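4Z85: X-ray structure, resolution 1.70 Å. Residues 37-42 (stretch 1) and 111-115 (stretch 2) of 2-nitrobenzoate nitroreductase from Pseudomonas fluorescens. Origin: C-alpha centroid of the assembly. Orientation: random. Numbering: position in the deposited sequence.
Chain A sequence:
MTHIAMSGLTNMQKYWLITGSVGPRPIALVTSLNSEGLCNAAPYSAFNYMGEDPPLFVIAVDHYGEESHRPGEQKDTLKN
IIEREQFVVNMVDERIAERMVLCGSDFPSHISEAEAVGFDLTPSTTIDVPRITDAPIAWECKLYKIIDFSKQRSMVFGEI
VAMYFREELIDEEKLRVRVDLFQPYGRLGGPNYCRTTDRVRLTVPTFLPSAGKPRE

Stretch 1, residues 37-42: GLCNAA
Stretch 2 (111-115) ISEAE

Residues 39-42 form a β-strand that continues later in the chain, and 113-115 begin a helix. From CA 38 to CA 41 and from CA 111 to CA 114 the end-to-end directions differ by 62°. The register pairs Asn40 CA with Ser112 CA at 4.9 Å and Ala41 CA with Glu113 CA at 5.5 Å; 323 Å² is buried in total.

Gly37 lies outside the contact, with phi/psi 88/7, a conformation in which a CB would jam against the preceding carbonyl. Leu38 (-73/137; chi1 t, chi2 96°) points its CA-to-CB bond toward stretch 2. Leu38 CG lies 3.6 Å from Ser112 CB and Leu38 CD2 4.0 Å from Ile111 C, van der Waals contacts with the serine methylene and the Ile111 backbone. Ile111 (psi 160; chi1 p, chi2 100°) points its CA-to-CB bond away.

Cys39 (-98/118, chi1 t) bonds through its backbone: Ser112 OG donates to Cys39 O at 2.8 Å. Ser112 (-78/112, chi1 161°) is also the N-cap, its OG accepting from Glu115 N at 3.2 Å (153°). One hydroxyl therefore ties strand to helix while capping Glu115 (-76/-45; chi1 -139°, chi2 p, chi3 40°), whose N also makes a weak 3.2 Å bond to Ser112 O.

The CA-to-CB bond of Asn40 (-96/151; chi1 m, chi2 117°) points sideways, but its amide end reaches across: Asn40 ND2 donates to Glu113 OE1 at 2.9 Å and 164°. Asn40 ND2 also lies 3.0 Å from Ile111 O, where the poor angle rules out a hydrogen bond.

Ala41 (-137/132) supplies the second donor, its N reaching the same Glu113 OE1 at 3.1 Å and 159°. Glu113 (-61/-37; chi1 m, chi2 p, chi3 -10°), buried and with CA-to-CB toward stretch 1, thus accepts both hydrogen bonds at OE1; OE2 is hydrogen-bonded elsewhere in the structure. Ala41 CB packs 4.2 Å from Glu113 CB. Ala114 (-61/-35) directs its CB toward the strand, 4.0 Å from Cys39 O. Ala42 (-153/133) extends the strand beyond the contact.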

# COMPACT_ATOMS: atom_id res chain seq x y z
N GLY A 37 21.47 10.63 18.65
CA GLY A 37 20.87 11.74 17.94
C GLY A 37 21.17 11.70 16.45
O GLY A 37 20.85 12.63 15.71
N LEU A 38 21.79 10.61 16.01
CA LEU A 38 22.08 10.38 14.60
C LEU A 38 20.79 10.03 13.86
O LEU A 38 19.98 9.25 14.36
CB LEU A 38 23.10 9.25 14.45
CG LEU A 38 23.74 8.97 13.09
CD1 LEU A 38 25.09 9.66 13.00
CD2 LEU A 38 23.90 7.46 12.89
N CYS A 39 20.60 10.61 12.68
CA CYS A 39 19.37 10.36 11.92
C CYS A 39 19.54 9.29 10.85
O CYS A 39 20.33 9.45 9.91
CB CYS A 39 18.86 11.65 11.28
SG CYS A 39 17.27 11.46 10.37
N ASN A 40 18.79 8.21 10.98
CA ASN A 40 18.77 7.17 9.97
C ASN A 40 17.59 7.40 9.03
O ASN A 40 16.58 8.00 9.42
CB ASN A 40 18.68 5.79 10.62
CG ASN A 40 19.95 5.40 11.34
OD1 ASN A 40 19.96 5.20 12.56
ND2 ASN A 40 21.04 5.28 10.60
N ALA A 41 17.75 6.97 7.79
CA ALA A 41 16.69 7.10 6.79
C ALA A 41 16.61 5.80 6.00
O ALA A 41 17.63 5.26 5.58
CB ALA A 41 16.96 8.28 5.88
N ALA A 42 15.40 5.27 5.83
CA ALA A 42 15.26 4.01 5.10
C ALA A 42 13.88 3.94 4.45
O ALA A 42 12.89 4.29 5.10
CB ALA A 42 15.48 2.82 6.00
N ILE A 111 25.65 3.80 10.13
CA ILE A 111 25.94 5.17 9.73
C ILE A 111 24.66 5.90 9.34
O ILE A 111 23.64 5.27 9.03
CB ILE A 111 26.95 5.21 8.56
CG1 ILE A 111 26.36 4.60 7.29
CG2 ILE A 111 28.23 4.47 8.94
CD1 ILE A 111 25.84 5.62 6.29
N SER A 112 24.70 7.23 9.35
CA SER A 112 23.54 8.02 8.98
C SER A 112 23.35 8.06 7.48
O SER A 112 24.16 8.65 6.76
CB SER A 112 23.66 9.45 9.52
OG SER A 112 22.79 10.32 8.82
N GLU A 113 22.29 7.42 6.99
CA GLU A 113 22.00 7.44 5.57
C GLU A 113 21.77 8.86 5.08
O GLU A 113 22.17 9.22 3.97
CB GLU A 113 20.78 6.58 5.24
CG GLU A 113 21.00 5.09 5.46
CD GLU A 113 20.67 4.65 6.88
OE1 GLU A 113 20.45 5.52 7.75
OE2 GLU A 113 20.62 3.43 7.12
N ALA A 114 21.13 9.67 5.91
CA ALA A 114 20.75 11.03 5.52
C ALA A 114 22.00 11.85 5.20
O ALA A 114 21.98 12.69 4.29
CB ALA A 114 19.95 11.68 6.62
N GLU A 115 23.08 11.58 5.93
CA GLU A 115 24.35 12.24 5.69
C GLU A 115 25.05 11.66 4.46
O GLU A 115 25.57 12.40 3.62
CB GLU A 115 25.27 12.11 6.91
CG GLU A 115 26.03 13.38 7.24
CD GLU A 115 25.11 14.57 7.39
OE1 GLU A 115 24.01 14.41 7.98
OE2 GLU A 115 25.46 15.68 6.92